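Local coordinates for YARHG domain-containing protein (Legionella pneumophila subsp. pneumophila, PDB 4G2A) that is of unknown function but may bind nutrients, and carries a YARHG domain, at residues 171-185 and 211-225. Numbering follows the deposited sequence.
With SO4 (sulfate ion), chain H.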
ATOM      1  N   SER A 171      24.394  -6.756   2.695  1.00 46.65           N
ATOM      2  CA  SER A 171      23.102  -7.220   3.170  1.00 43.83           C
ATOM      3  C   SER A 171      22.554  -6.442   4.387  1.00 43.38           C
ATOM      4  O   SER A 171      23.314  -5.873   5.183  1.00 42.55           O
ATOM      5  CB  SER A 171      23.149  -8.724   3.464  1.00 46.60           C
ATOM      6  OG  SER A 171      23.471  -9.087   4.797  1.00 52.66           O
ATOM      7  N   ILE A 172      21.206  -6.419   4.490  1.00 36.90           N
ATOM      8  CA  ILE A 172      20.457  -5.876   5.621  1.00 34.80           C
ATOM      9  C   ILE A 172      19.969  -7.100   6.451  1.00 38.96           C
ATOM     10  O   ILE A 172      19.000  -7.005   7.193  1.00 38.68           O
ATOM     11  CB  ILE A 172      19.315  -4.856   5.246  1.00 36.05           C
ATOM     12  CG1 ILE A 172      18.238  -5.451   4.320  1.00 35.60           C
ATOM     13  CG2 ILE A 172      19.888  -3.557   4.686  1.00 35.65           C
ATOM     14  CD1 ILE A 172      17.004  -4.531   4.032  1.00 31.16           C
ATOM     15  N   GLY A 173      20.662  -8.236   6.300  1.00 35.39           N
ATOM     16  CA  GLY A 173      20.386  -9.482   7.005  1.00 34.64           C
ATOM     17  C   GLY A 173      19.049 -10.129   6.718  1.00 36.81           C
ATOM     18  O   GLY A 173      18.621 -10.192   5.561  1.00 35.43           O
ATOM     19  N   HIS A 174      18.410 -10.659   7.784  1.00 33.28           N
ATOM     20  CA  HIS A 174      17.129 -11.355   7.759  1.00 33.26           C
ATOM     21  C   HIS A 174      15.969 -10.372   7.655  1.00 37.29           C
ATOM     22  O   HIS A 174      15.565  -9.785   8.648  1.00 37.10           O
ATOM     23  CB  HIS A 174      16.958 -12.259   8.993  1.00 34.83           C
ATOM     24  CG  HIS A 174      15.922 -13.328   8.811  1.00 38.88           C
ATOM     25  ND1 HIS A 174      15.639 -14.229   9.813  1.00 41.51           N
ATOM     26  CD2 HIS A 174      15.147 -13.620   7.734  1.00 40.59           C
ATOM     27  CE1 HIS A 174      14.705 -15.029   9.323  1.00 40.94           C
ATOM     28  NE2 HIS A 174      14.376 -14.694   8.077  1.00 40.66           N
ATOM     29  N   THR A 175      15.417 -10.225   6.446  1.00 34.35           N
ATOM     30  CA  THR A 175      14.343  -9.302   6.117  1.00 32.75           C
ATOM     31  C   THR A 175      12.997 -10.009   6.088  1.00 37.03           C
ATOM     32  O   THR A 175      12.748 -10.864   5.232  1.00 37.67           O
ATOM     33  CB  THR A 175      14.675  -8.617   4.763  1.00 35.19           C
ATOM     34  OG1 THR A 175      16.039  -8.175   4.815  1.00 35.40           O
ATOM     35  CG2 THR A 175      13.759  -7.443   4.448  1.00 24.20           C
ATOM     36  N   ARG A 176      12.125  -9.645   7.020  1.00 32.93           N
ATOM     37  CA  ARG A 176      10.775 -10.194   7.042  1.00 32.51           C
ATOM     38  C   ARG A 176       9.778  -9.073   6.772  1.00 35.27           C
ATOM     39  O   ARG A 176       9.752  -8.080   7.501  1.00 33.16           O
ATOM     40  CB  ARG A 176      10.474 -10.929   8.349  1.00 32.53           C
ATOM     41  CG  ARG A 176      10.986 -12.354   8.313  1.00 44.73           C
ATOM     42  CD  ARG A 176      11.845 -12.719   9.498  1.00 58.07           C
ATOM     43  NE  ARG A 176      12.547 -11.559  10.037  1.00 61.82           N
ATOM     44  CZ  ARG A 176      12.941 -11.453  11.298  1.00 67.74           C
ATOM     45  NH1 ARG A 176      12.743 -12.453  12.150  1.00 61.34           N
ATOM     46  NH2 ARG A 176      13.539 -10.350  11.718  1.00 36.52           N
ATOM     47  N   LEU A 177       9.003  -9.211   5.675  1.00 33.26           N
ATOM     48  CA  LEU A 177       8.017  -8.221   5.248  1.00 33.40           C
ATOM     49  C   LEU A 177       6.639  -8.843   5.125  1.00 33.69           C
ATOM     50  O   LEU A 177       6.479  -9.903   4.513  1.00 33.84           O
ATOM     51  CB  LEU A 177       8.416  -7.560   3.910  1.00 34.38           C
ATOM     52  CG  LEU A 177       9.835  -6.981   3.825  1.00 40.87           C
ATOM     53  CD1 LEU A 177      10.519  -7.429   2.544  1.00 42.37           C
ATOM     54  CD2 LEU A 177       9.802  -5.465   3.926  1.00 43.24           C
ATOM     55  N   GLU A 178       5.636  -8.167   5.678  1.00 28.38           N
ATOM     56  CA  GLU A 178       4.279  -8.690   5.612  1.00 28.50           C
ATOM     57  C   GLU A 178       3.281  -7.571   5.309  1.00 31.25           C
ATOM     58  O   GLU A 178       3.207  -6.593   6.058  1.00 29.88           O
ATOM     59  CB  GLU A 178       3.939  -9.412   6.929  1.00 30.44           C
ATOM     60  CG  GLU A 178       2.703 -10.296   6.890  1.00 43.04           C
ATOM     61  CD  GLU A 178       2.365 -10.973   8.209  1.00 66.89           C
ATOM     62  OE1 GLU A 178       2.515 -10.326   9.271  1.00 54.00           O
ATOM     63  OE2 GLU A 178       1.931 -12.148   8.180  1.00 71.98           O
ATOM     64  N   VAL A 179       2.516  -7.723   4.192  1.00 26.93           N
ATOM     65  CA  VAL A 179       1.443  -6.795   3.807  1.00 25.43           C
ATOM     66  C   VAL A 179       0.097  -7.511   4.030  1.00 30.95           C
ATOM     67  O   VAL A 179      -0.097  -8.632   3.551  1.00 30.83           O
ATOM     68  CB  VAL A 179       1.598  -6.240   2.386  1.00 28.10           C
ATOM     69  CG1 VAL A 179       0.373  -5.399   1.999  1.00 27.97           C
ATOM     70  CG2 VAL A 179       2.883  -5.419   2.272  1.00 26.46           C
ATOM     71  N   ILE A 180      -0.772  -6.899   4.854  1.00 29.38           N
ATOM     72  CA  ILE A 180      -2.072  -7.436   5.300  1.00 29.91           C
ATOM     73  C   ILE A 180      -3.160  -6.408   5.007  1.00 31.61           C
ATOM     74  O   ILE A 180      -3.457  -5.573   5.858  1.00 29.21           O
ATOM     75  CB  ILE A 180      -2.057  -7.826   6.822  1.00 33.69           C
ATOM     76  CG1 ILE A 180      -0.800  -8.610   7.187  1.00 35.60           C
ATOM     77  CG2 ILE A 180      -3.338  -8.590   7.249  1.00 33.61           C
ATOM     78  CD1 ILE A 180      -0.335  -8.378   8.578  1.00 46.84           C
ATOM     79  N   PRO A 181      -3.802  -6.494   3.826  1.00 29.51           N
ATOM     80  CA  PRO A 181      -4.823  -5.488   3.470  1.00 28.66           C
ATOM     81  C   PRO A 181      -6.071  -5.485   4.362  1.00 32.79           C
ATOM     82  O   PRO A 181      -6.703  -4.435   4.505  1.00 31.91           O
ATOM     83  CB  PRO A 181      -5.181  -5.855   2.029  1.00 30.09           C
ATOM     84  CG  PRO A 181      -3.992  -6.606   1.512  1.00 34.61           C
ATOM     85  CD  PRO A 181      -3.525  -7.401   2.689  1.00 30.81           C
ATOM     86  N   ASN A 182      -6.443  -6.653   4.936  1.00 29.23           N
ATOM     87  CA  ASN A 182      -7.618  -6.826   5.792  1.00 29.16           C
ATOM     88  C   ASN A 182      -8.939  -6.665   5.010  1.00 33.18           C
ATOM     89  O   ASN A 182     -10.002  -6.454   5.607  1.00 34.03           O
ATOM     90  CB  ASN A 182      -7.568  -5.895   7.002  1.00 27.34           C
ATOM     91  CG  ASN A 182      -6.552  -6.344   8.008  1.00 36.09           C
ATOM     92  OD1 ASN A 182      -6.536  -7.494   8.430  1.00 40.05           O
ATOM     93  ND2 ASN A 182      -5.684  -5.456   8.416  1.00 22.15           N
ATOM     94  N   THR A 183      -8.866  -6.782   3.676  1.00 28.57           N
ATOM     95  CA  THR A 183     -10.009  -6.733   2.751  1.00 28.39           C
ATOM     96  C   THR A 183      -9.669  -7.680   1.595  1.00 32.08           C
ATOM     97  O   THR A 183      -8.476  -7.844   1.344  1.00 31.39           O
ATOM     98  CB  THR A 183     -10.307  -5.280   2.288  1.00 37.89           C
ATOM     99  OG1 THR A 183     -11.578  -5.234   1.622  1.00 39.39           O
ATOM    100  CG2 THR A 183      -9.239  -4.710   1.357  1.00 34.94           C
ATOM    101  N   PRO A 184     -10.624  -8.310   0.859  1.00 29.67           N
ATOM    102  CA  PRO A 184     -10.205  -9.188  -0.262  1.00 29.36           C
ATOM    103  C   PRO A 184      -9.462  -8.403  -1.357  1.00 31.83           C
ATOM    104  O   PRO A 184      -9.837  -7.271  -1.675  1.00 33.60           O
ATOM    105  CB  PRO A 184     -11.527  -9.803  -0.759  1.00 31.79           C
ATOM    106  CG  PRO A 184     -12.472  -9.643   0.381  1.00 36.12           C
ATOM    107  CD  PRO A 184     -12.095  -8.327   1.009  1.00 31.07           C
ATOM    108  N   THR A 185      -8.335  -8.952  -1.835  1.00 25.44           N
ATOM    109  CA  THR A 185      -7.498  -8.317  -2.854  1.00 24.18           C
ATOM    110  C   THR A 185      -6.979  -9.317  -3.875  1.00 29.02           C
ATOM    111  O   THR A 185      -7.032 -10.530  -3.678  1.00 29.18           O
ATOM    112  CB  THR A 185      -6.242  -7.585  -2.236  1.00 28.88           C
ATOM    113  OG1 THR A 185      -5.398  -8.543  -1.615  1.00 26.60           O
ATOM    114  CG2 THR A 185      -6.590  -6.481  -1.253  1.00 23.34           C
ATOM    115  N   ARG A 211      -9.736 -14.680   1.223  1.00 38.33           N
ATOM    116  CA  ARG A 211     -10.713 -13.605   1.389  1.00 37.28           C
ATOM    117  C   ARG A 211     -10.035 -12.368   2.017  1.00 39.05           C
ATOM    118  O   ARG A 211      -8.984 -11.956   1.538  1.00 37.95           O
ATOM    119  CB  ARG A 211     -11.940 -14.098   2.209  1.00 38.97           C
ATOM    120  CG  ARG A 211     -12.565 -15.435   1.745  1.00 52.11           C
ATOM    121  CD  ARG A 211     -13.636 -15.289   0.660  1.00 65.76           C
ATOM    122  NE  ARG A 211     -13.063 -14.815  -0.605  1.00 79.48           N
ATOM    123  CZ  ARG A 211     -13.360 -13.661  -1.203  1.00 86.84           C
ATOM    124  NH1 ARG A 211     -14.300 -12.865  -0.701  1.00 69.94           N
ATOM    125  NH2 ARG A 211     -12.741 -13.310  -2.318  1.00 65.67           N
ATOM    126  N   ALA A 212     -10.618 -11.795   3.083  1.00 36.46           N
ATOM    127  CA  ALA A 212     -10.122 -10.621   3.810  1.00 35.68           C
ATOM    128  C   ALA A 212      -8.802 -10.900   4.539  1.00 40.67           C
ATOM    129  O   ALA A 212      -8.138  -9.966   4.973  1.00 40.49           O
ATOM    130  CB  ALA A 212     -11.173 -10.170   4.812  1.00 37.08           C
ATOM    131  N   ASP A 213      -8.411 -12.174   4.651  1.00 38.35           N
ATOM    132  CA  ASP A 213      -7.202 -12.599   5.341  1.00 37.85           C
ATOM    133  C   ASP A 213      -6.038 -12.910   4.376  1.00 38.81           C
ATOM    134  O   ASP A 213      -5.006 -13.394   4.829  1.00 38.92           O
ATOM    135  CB  ASP A 213      -7.533 -13.822   6.216  1.00 41.67           C
ATOM    136  CG  ASP A 213      -8.612 -13.555   7.262  1.00 57.34           C
ATOM    137  OD1 ASP A 213      -8.503 -12.532   7.984  1.00 56.32           O
ATOM    138  OD2 ASP A 213      -9.558 -14.372   7.364  1.00 69.41           O
ATOM    139  N   ARG A 214      -6.186 -12.604   3.069  1.00 33.66           N
ATOM    140  CA  ARG A 214      -5.151 -12.830   2.055  1.00 32.32           C
ATOM    141  C   ARG A 214      -3.977 -11.882   2.324  1.00 35.35           C
ATOM    142  O   ARG A 214      -4.162 -10.677   2.326  1.00 34.49           O
ATOM    143  CB  ARG A 214      -5.721 -12.666   0.641  1.00 30.13           C
ATOM    144  CG  ARG A 214      -4.947 -13.437  -0.421  1.00 38.07           C
ATOM    145  CD  ARG A 214      -5.205 -12.885  -1.818  1.00 37.00           C
ATOM    146  NE  ARG A 214      -4.881 -13.854  -2.872  1.00 28.17           N
ATOM    147  CZ  ARG A 214      -4.273 -13.544  -4.009  1.00 41.99           C
ATOM    148  NH1 ARG A 214      -3.906 -12.294  -4.256  1.00 28.87           N
ATOM    149  NH2 ARG A 214      -4.043 -14.478  -4.920  1.00 39.13           N
ATOM    150  N   LYS A 215      -2.811 -12.446   2.678  1.00 32.47           N
ATOM    151  CA  LYS A 215      -1.572 -11.750   3.072  1.00 30.40           C
ATOM    152  C   LYS A 215      -0.474 -11.983   2.057  1.00 33.24           C
ATOM    153  O   LYS A 215      -0.458 -13.034   1.411  1.00 33.72           O
ATOM    154  CB  LYS A 215      -1.083 -12.254   4.442  1.00 32.22           C
ATOM    155  CG  LYS A 215      -1.982 -11.916   5.611  1.00 48.31           C
ATOM    156  CD  LYS A 215      -1.635 -12.750   6.864  1.00 54.41           C
ATOM    157  CE  LYS A 215      -2.400 -14.044   6.959  1.00 61.42           C
ATOM    158  NZ  LYS A 215      -3.841 -13.824   7.264  1.00 67.71           N
ATOM    159  N   TYR A 216       0.454 -11.014   1.938  1.00 28.06           N
ATOM    160  CA  TYR A 216       1.600 -11.040   1.027  1.00 27.54           C
ATOM    161  C   TYR A 216       2.857 -11.021   1.874  1.00 32.96           C
ATOM    162  O   TYR A 216       3.089 -10.052   2.609  1.00 31.89           O
ATOM    163  CB  TYR A 216       1.528  -9.858   0.048  1.00 27.43           C
ATOM    164  CG  TYR A 216       0.207  -9.820  -0.696  1.00 27.65           C
ATOM    165  CD1 TYR A 216      -0.011 -10.629  -1.812  1.00 30.19           C
ATOM    166  CD2 TYR A 216      -0.858  -9.055  -0.227  1.00 27.36           C
ATOM    167  CE1 TYR A 216      -1.247 -10.650  -2.464  1.00 32.13           C
ATOM    168  CE2 TYR A 216      -2.103  -9.073  -0.864  1.00 28.25           C
ATOM    169  CZ  TYR A 216      -2.286  -9.860  -1.993  1.00 32.88           C
ATOM    170  OH  TYR A 216      -3.481  -9.843  -2.653  1.00 25.79           O
ATOM    171  N   ILE A 217       3.619 -12.132   1.843  1.00 31.68           N
ATOM    172  CA  ILE A 217       4.783 -12.328   2.712  1.00 32.45           C
ATOM    173  C   ILE A 217       6.092 -12.547   1.939  1.00 35.91           C
ATOM    174  O   ILE A 217       6.147 -13.286   0.959  1.00 36.26           O
ATOM    175  CB  ILE A 217       4.503 -13.534   3.683  1.00 36.83           C
ATOM    176  CG1 ILE A 217       3.321 -13.243   4.604  1.00 38.16           C
ATOM    177  CG2 ILE A 217       5.706 -13.924   4.539  1.00 36.73           C
ATOM    178  CD1 ILE A 217       2.197 -14.136   4.375  1.00 53.64           C
ATOM    179  N   TRP A 218       7.147 -11.915   2.451  1.00 31.90           N
ATOM    180  CA  TRP A 218       8.548 -12.049   2.061  1.00 31.97           C
ATOM    181  C   TRP A 218       9.332 -12.478   3.302  1.00 34.26           C
ATOM    182  O   TRP A 218       9.043 -11.982   4.396  1.00 32.60           O
ATOM    183  CB  TRP A 218       9.122 -10.727   1.527  1.00 29.85           C
ATOM    184  CG  TRP A 218       8.567 -10.210   0.237  1.00 30.16           C
ATOM    185  CD1 TRP A 218       9.208 -10.179  -0.965  1.00 33.43           C
ATOM    186  CD2 TRP A 218       7.358  -9.446   0.067  1.00 29.16           C
ATOM    187  NE1 TRP A 218       8.429  -9.531  -1.901  1.00 32.49           N
ATOM    188  CE2 TRP A 218       7.305  -9.040  -1.286  1.00 33.10           C
ATOM    189  CE3 TRP A 218       6.305  -9.075   0.929  1.00 29.65           C
ATOM    190  CZ2 TRP A 218       6.252  -8.266  -1.799  1.00 31.43           C
ATOM    191  CZ3 TRP A 218       5.250  -8.333   0.417  1.00 30.66           C
ATOM    192  CH2 TRP A 218       5.230  -7.938  -0.935  1.00 31.20           C
ATOM    193  N   ASP A 219      10.283 -13.415   3.148  1.00 31.97           N
ATOM    194  CA  ASP A 219      11.156 -13.895   4.227  1.00 32.07           C
ATOM    195  C   ASP A 219      12.521 -14.166   3.601  1.00 38.18           C
ATOM    196  O   ASP A 219      12.769 -15.245   3.062  1.00 38.76           O
ATOM    197  CB  ASP A 219      10.558 -15.125   4.916  1.00 34.88           C
ATOM    198  CG  ASP A 219      11.269 -15.555   6.190  1.00 48.05           C
ATOM    199  OD1 ASP A 219      12.397 -15.054   6.451  1.00 47.22           O
ATOM    200  OD2 ASP A 219      10.709 -16.399   6.924  1.00 56.88           O
ATOM    201  N   LEU A 220      13.383 -13.136   3.615  1.00 35.77           N
ATOM    202  CA  LEU A 220      14.682 -13.117   2.936  1.00 36.02           C
ATOM    203  C   LEU A 220      15.858 -13.062   3.918  1.00 40.54           C
ATOM    204  O   LEU A 220      15.844 -12.286   4.866  1.00 39.29           O
ATOM    205  CB  LEU A 220      14.708 -11.904   1.967  1.00 35.05           C
ATOM    206  CG  LEU A 220      13.349 -11.584   1.265  1.00 38.80           C
ATOM    207  CD1 LEU A 220      13.191 -10.099   0.984  1.00 38.60           C
ATOM    208  CD2 LEU A 220      13.126 -12.444   0.033  1.00 39.79           C
ATOM    209  N   ARG A 221      16.868 -13.901   3.676  1.00 38.96           N
ATOM    210  CA  ARG A 221      18.074 -14.030   4.493  1.00 39.74           C
ATOM    211  C   ARG A 221      19.230 -13.532   3.666  1.00 46.02           C
ATOM    212  O   ARG A 221      19.191 -13.697   2.452  1.00 47.05           O
ATOM    213  CB  ARG A 221      18.279 -15.484   4.972  1.00 40.47           C
ATOM    214  CG  ARG A 221      17.041 -16.101   5.658  1.00 44.06           C
ATOM    215  CD  ARG A 221      17.372 -17.344   6.461  1.00 52.96           C
ATOM    216  NE  ARG A 221      17.949 -17.022   7.767  1.00 57.60           N
ATOM    217  CZ  ARG A 221      17.419 -17.378   8.936  1.00 70.45           C
ATOM    218  NH1 ARG A 221      16.292 -18.081   8.978  1.00 51.42           N
ATOM    219  NH2 ARG A 221      18.020 -17.042  10.073  1.00 58.98           N
ATOM    220  N   HIS A 222      20.207 -12.828   4.299  1.00 42.94           N
ATOM    221  CA  HIS A 222      21.353 -12.181   3.653  1.00 43.89           C
ATOM    222  C   HIS A 222      20.911 -11.258   2.539  1.00 45.27           C
ATOM    223  O   HIS A 222      21.617 -11.120   1.532  1.00 45.34           O
ATOM    224  CB  HIS A 222      22.354 -13.209   3.115  1.00 47.61           C
ATOM    225  CG  HIS A 222      23.277 -13.682   4.169  1.00 53.29           C
ATOM    226  ND1 HIS A 222      24.294 -12.876   4.637  1.00 55.96           N
ATOM    227  CD2 HIS A 222      23.264 -14.843   4.871  1.00 56.85           C
ATOM    228  CE1 HIS A 222      24.900 -13.585   5.580  1.00 57.13           C
ATOM    229  NE2 HIS A 222      24.310 -14.776   5.757  1.00 57.90           N
ATOM    230  N   PHE A 223      19.762 -10.593   2.742  1.00 39.98           N
ATOM    231  CA  PHE A 223      19.130  -9.751   1.744  1.00 38.58           C
ATOM    232  C   PHE A 223      19.964  -8.537   1.354  1.00 43.98           C
ATOM    233  O   PHE A 223      20.190  -7.653   2.174  1.00 42.70           O
ATOM    234  CB  PHE A 223      17.734  -9.307   2.213  1.00 38.19           C
ATOM    235  CG  PHE A 223      16.913  -8.508   1.212  1.00 38.10           C
ATOM    236  CD1 PHE A 223      16.730  -8.964  -0.088  1.00 41.51           C
ATOM    237  CD2 PHE A 223      16.262  -7.343   1.596  1.00 38.51           C
ATOM    238  CE1 PHE A 223      15.943  -8.250  -0.992  1.00 41.68           C
ATOM    239  CE2 PHE A 223      15.473  -6.633   0.694  1.00 40.30           C
ATOM    240  CZ  PHE A 223      15.320  -7.092  -0.595  1.00 39.26           C
ATOM    241  N   GLN A 224      20.418  -8.523   0.090  1.00 44.10           N
ATOM    242  CA  GLN A 224      21.107  -7.411  -0.554  1.00 46.33           C
ATOM    243  C   GLN A 224      19.983  -6.545  -1.121  1.00 53.52           C
ATOM    244  O   GLN A 224      19.344  -6.966  -2.086  1.00 54.45           O
ATOM    245  CB  GLN A 224      22.092  -7.903  -1.638  1.00 49.74           C
ATOM    246  CG  GLN A 224      23.409  -8.459  -1.085  1.00 71.45           C
ATOM    247  CD  GLN A 224      24.365  -8.945  -2.158  1.00 90.90           C
ATOM    248  OE1 GLN A 224      25.539  -8.551  -2.211  1.00 85.29           O
ATOM    249  NE2 GLN A 224      23.905  -9.848  -3.014  1.00 84.34           N
ATOM    250  N   PRO A 225      19.610  -5.412  -0.479  1.00 51.17           N
ATOM    251  CA  PRO A 225      18.445  -4.657  -0.975  1.00 50.39           C
ATOM    252  C   PRO A 225      18.732  -3.916  -2.286  1.00 55.44           C
ATOM    253  O   PRO A 225      19.311  -2.817  -2.297  1.00 56.36           O
ATOM    254  CB  PRO A 225      18.124  -3.722   0.186  1.00 51.17           C
ATOM    255  CG  PRO A 225      19.447  -3.496   0.854  1.00 55.91           C
ATOM    256  CD  PRO A 225      20.220  -4.760   0.702  1.00 52.40           C
TER
HETATM  257  S   SO4 H 407      -9.461 -15.422  -2.220  1.00 74.90           S
HETATM  258  O1  SO4 H 407      -9.933 -14.034  -2.132  1.00 76.28           O
HETATM  259  O2  SO4 H 407     -10.047 -16.042  -3.416  1.00 76.52           O
HETATM  260  O3  SO4 H 407      -8.005 -15.454  -2.313  1.00 75.89           O
HETATM  261  O4  SO4 H 407      -9.868 -16.173  -1.036  1.00 72.00           O
HETATM  262  O   HOH W   1      -5.625  -9.354   4.533  1.00 32.21           O
HETATM  263  O   HOH W   2      -6.259  -9.300   0.863  1.00 31.61           O
HETATM  264  O   HOH W   3      -8.544 -11.825  -1.130  1.00 43.15           O
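The ring of H174 is held edge-on by D219 and flat-on by R221. NE2 donates a hydrogen bond to D219 OD1 (2.6 Å), ring and carboxylate nearly coplanar (19°). The R221 guanidinium, whose NH1 also pairs with another sulfate, stacks on one ring face, centres 3.9 Å apart, while R176 CD lies over the opposite face. With CG anti to the backbone N (chi1 -160°), H174 swings its imidazole across to strand 215-220. Strand 174-180 lies between that antiparallel neighbour and strand 21-33, which it meets in parallel through backbone bonds from H174, R176 and E178. T175–L220, L177–W218 and V179–Y216 are hydrogen-bonded pairs. On their face, L177 CD1 packs on W218 CB (3.7 Å), and L229 and L231 touch W218 and V179. The F223 ring has L220 CD1 over the centre of one face, with I172 CD1 at its edge. At the far end T185 OG1 meets Y216 OH (2.5 Å) in the tyrosine ring plane, and R214 NH1, salt-bridged to E190, donates to that hydroxyl. R211 N donates to O4 of a sulfate, probably from the crystallisation liquor (2.7 Å). One face is thus mostly apolar (L177, V179, W218, L220), the other mostly charged (R176, E178, D219), where the in-plane bond and two covered faces fix the imidazole's orientation.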